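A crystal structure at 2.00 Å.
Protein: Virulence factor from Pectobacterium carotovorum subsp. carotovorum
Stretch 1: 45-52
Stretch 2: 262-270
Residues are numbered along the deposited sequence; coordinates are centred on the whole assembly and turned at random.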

# COMPACT_ATOMS: atom_id res chain seq x y z
N GLN A 45 -1.22 0.50 -4.47
CA GLN A 45 -0.78 -0.79 -5.04
C GLN A 45 -1.48 -2.02 -4.43
O GLN A 45 -1.91 -2.00 -3.28
CB GLN A 45 0.75 -0.96 -4.87
CG GLN A 45 1.57 0.27 -5.22
CD GLN A 45 1.98 0.30 -6.67
OE1 GLN A 45 2.88 -0.44 -7.07
NE2 GLN A 45 1.32 1.14 -7.47
N THR A 46 -1.59 -3.08 -5.22
CA THR A 46 -2.07 -4.39 -4.75
C THR A 46 -1.12 -5.47 -5.24
O THR A 46 -1.02 -5.72 -6.46
CB THR A 46 -3.50 -4.70 -5.25
OG1 THR A 46 -4.38 -3.63 -4.91
CG2 THR A 46 -4.04 -5.99 -4.58
N TYR A 47 -0.39 -6.09 -4.31
CA TYR A 47 0.56 -7.12 -4.69
C TYR A 47 0.06 -8.47 -4.25
O TYR A 47 -0.21 -8.69 -3.07
CB TYR A 47 1.93 -6.88 -4.07
CG TYR A 47 2.56 -5.55 -4.41
CD1 TYR A 47 2.43 -4.99 -5.69
CD2 TYR A 47 3.30 -4.85 -3.45
CE1 TYR A 47 3.01 -3.76 -6.01
CE2 TYR A 47 3.89 -3.61 -3.77
CZ TYR A 47 3.74 -3.08 -5.05
OH TYR A 47 4.32 -1.87 -5.38
N GLN A 48 -0.04 -9.38 -5.20
CA GLN A 48 -0.29 -10.77 -4.85
C GLN A 48 0.95 -11.59 -5.13
O GLN A 48 1.48 -11.54 -6.24
CB GLN A 48 -1.50 -11.33 -5.59
CG GLN A 48 -1.79 -12.77 -5.17
CD GLN A 48 -2.99 -13.37 -5.87
OE1 GLN A 48 -3.93 -12.66 -6.25
NE2 GLN A 48 -2.97 -14.69 -6.05
N PHE A 49 1.41 -12.34 -4.14
CA PHE A 49 2.60 -13.15 -4.29
C PHE A 49 2.22 -14.60 -4.49
O PHE A 49 1.79 -15.27 -3.55
CB PHE A 49 3.55 -12.99 -3.09
CG PHE A 49 3.99 -11.58 -2.86
CD1 PHE A 49 4.69 -10.88 -3.86
CD2 PHE A 49 3.67 -10.92 -1.67
CE1 PHE A 49 5.09 -9.54 -3.66
CE2 PHE A 49 4.07 -9.60 -1.46
CZ PHE A 49 4.77 -8.91 -2.45
N ASN A 50 2.35 -15.05 -5.74
CA ASN A 50 2.01 -16.41 -6.20
C ASN A 50 0.52 -16.62 -6.41
O ASN A 50 -0.30 -16.09 -5.68
CB ASN A 50 2.57 -17.49 -5.26
CG ASN A 50 4.07 -17.44 -5.14
OD1 ASN A 50 4.78 -17.29 -6.14
ND2 ASN A 50 4.58 -17.58 -3.92
N GLU A 51 0.18 -17.40 -7.44
CA GLU A 51 -1.19 -17.83 -7.67
C GLU A 51 -1.62 -18.71 -6.50
O GLU A 51 -0.82 -19.48 -5.96
CB GLU A 51 -1.32 -18.60 -8.99
CG GLU A 51 -1.23 -17.72 -10.26
CD GLU A 51 -2.57 -17.11 -10.67
OE1 GLU A 51 -3.59 -17.34 -9.97
OE2 GLU A 51 -2.61 -16.38 -11.69
N ALA A 52 -2.88 -18.57 -6.11
CA ALA A 52 -3.49 -19.35 -5.05
C ALA A 52 -3.81 -20.77 -5.54
O ALA A 52 -4.14 -20.94 -6.71
CB ALA A 52 -4.75 -18.67 -4.57
N PHE A 262 -1.24 0.25 -9.50
CA PHE A 262 -0.75 -0.97 -10.16
C PHE A 262 -1.17 -2.17 -9.32
O PHE A 262 -1.18 -2.11 -8.10
CB PHE A 262 0.78 -0.94 -10.28
CG PHE A 262 1.37 -2.18 -10.94
CD1 PHE A 262 1.37 -2.32 -12.33
CD2 PHE A 262 1.94 -3.19 -10.16
CE1 PHE A 262 1.92 -3.47 -12.94
CE2 PHE A 262 2.51 -4.34 -10.76
CZ PHE A 262 2.49 -4.48 -12.15
N ASP A 263 -1.53 -3.26 -10.00
CA ASP A 263 -1.71 -4.55 -9.34
C ASP A 263 -1.05 -5.63 -10.17
O ASP A 263 -0.91 -5.49 -11.38
CB ASP A 263 -3.19 -4.88 -9.16
CG ASP A 263 -3.87 -5.22 -10.48
OD1 ASP A 263 -4.12 -4.28 -11.26
OD2 ASP A 263 -4.14 -6.42 -10.74
N ASP A 264 -0.65 -6.72 -9.52
CA ASP A 264 -0.11 -7.87 -10.23
C ASP A 264 -0.17 -9.11 -9.35
O ASP A 264 -0.28 -9.01 -8.12
CB ASP A 264 1.34 -7.59 -10.68
CG ASP A 264 1.72 -8.37 -11.96
OD1 ASP A 264 0.86 -9.09 -12.54
OD2 ASP A 264 2.91 -8.26 -12.37
N ILE A 265 -0.16 -10.26 -10.01
CA ILE A 265 0.15 -11.53 -9.36
C ILE A 265 1.58 -11.86 -9.74
O ILE A 265 1.89 -12.17 -10.91
CB ILE A 265 -0.83 -12.69 -9.75
CG1 ILE A 265 -2.26 -12.32 -9.33
CG2 ILE A 265 -0.40 -14.01 -9.10
CD1 ILE A 265 -3.36 -13.16 -9.96
N PHE A 266 2.48 -11.76 -8.77
CA PHE A 266 3.88 -12.07 -9.00
C PHE A 266 4.07 -13.58 -8.90
O PHE A 266 3.49 -14.21 -8.01
CB PHE A 266 4.76 -11.36 -7.98
CG PHE A 266 4.80 -9.87 -8.14
CD1 PHE A 266 5.62 -9.28 -9.10
CD2 PHE A 266 4.02 -9.05 -7.34
CE1 PHE A 266 5.67 -7.91 -9.25
CE2 PHE A 266 4.06 -7.66 -7.47
CZ PHE A 266 4.88 -7.09 -8.43
N ASN A 267 4.88 -14.13 -9.79
CA ASN A 267 5.12 -15.57 -9.84
C ASN A 267 6.50 -15.96 -9.33
O ASN A 267 7.45 -15.17 -9.45
CB ASN A 267 4.93 -16.11 -11.27
CG ASN A 267 3.52 -15.86 -11.80
OD1 ASN A 267 2.53 -16.23 -11.15
ND2 ASN A 267 3.42 -15.23 -12.96
N GLY A 268 6.59 -17.17 -8.77
CA GLY A 268 7.84 -17.73 -8.25
C GLY A 268 8.41 -17.00 -7.05
O GLY A 268 9.62 -16.81 -6.96
N VAL A 269 7.54 -16.59 -6.12
CA VAL A 269 7.94 -15.77 -4.96
C VAL A 269 8.05 -16.60 -3.67
O VAL A 269 7.20 -17.45 -3.39
CB VAL A 269 6.95 -14.57 -4.76
CG1 VAL A 269 7.44 -13.59 -3.66
CG2 VAL A 269 6.76 -13.83 -6.07
N LYS A 270 9.08 -16.32 -2.86
CA LYS A 270 9.15 -16.89 -1.52
C LYS A 270 9.45 -15.82 -0.47
O LYS A 270 9.96 -14.76 -0.82
CB LYS A 270 10.17 -18.05 -1.47
CG LYS A 270 11.62 -17.68 -1.77
CD LYS A 270 12.55 -18.75 -1.20
CE LYS A 270 13.71 -19.07 -2.15
NZ LYS A 270 14.81 -18.05 -2.16
O HOH W 1 4.49 -19.02 -8.32
O HOH W 2 2.27 -18.27 -9.32
O HOH W 3 0.34 -15.70 -12.50

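Residues 45-49 and 262-266 run side by side as parallel strands, and the first rule is alternation: even-numbered residues of stretch 1 make the backbone hydrogen bonds, while Gln-45, Tyr-47 and Phe-49 send side chains to the aromatic face. Gln-45 opens that face beside Phe-262, its NE2 3.5 Å from Phe-262 CB, while its OE1 accepts a hydrogen bond from Tyr-47 OH (2.6 Å), giving the buried hydroxyl a partner.

Thr-46 begins the ladder: its N donates to Phe-262 O (3.1 Å), and its O accepts from Asp-264 N (3.2 Å). On the other face its beta-branched side chain packs CB to CB against Asp-263 at 3.9 Å.

Tyr-47 forms no backbone hydrogen bond to stretch 2 and contributes its ring instead. The edge of Phe-266 points toward its face, with Tyr-47 CD1 and Phe-266 CE2 3.6 Å apart.

Gln-48 continues the ladder, N to Asp-264 O at 3.0 Å and O from Phe-266 N at 2.7 Å. Its extended t,t side chain lies along Ile-265, OE1 3.5 Å from CG1, and its NE2 donates to Asn-50 O (3.0 Å), linking the strand to the residue just beyond it.

Phe-49, also buried, continues the face formed with Tyr-47 and Phe-266. Its ring is nearly parallel to that of Phe-266 but slid aside, and its CD1 meets Val-269 CG1 at 3.9 Å.

Asn-50, at positive phi, is the clasp. Its N donates to Phe-266 O (2.7 Å); beyond the strands, its amide imitates a backbone edge, OD1 accepting from Val-269 N (2.8 Å) and ND2 donating to Val-269 O (2.7 Å). Both bonds are nearly straight.

Exposed Glu-51 finishes the contact through water: one molecule bridges its N (2.9 Å) to Asn-267 OD1 (2.8 Å). Ala-52 does not touch stretch 2.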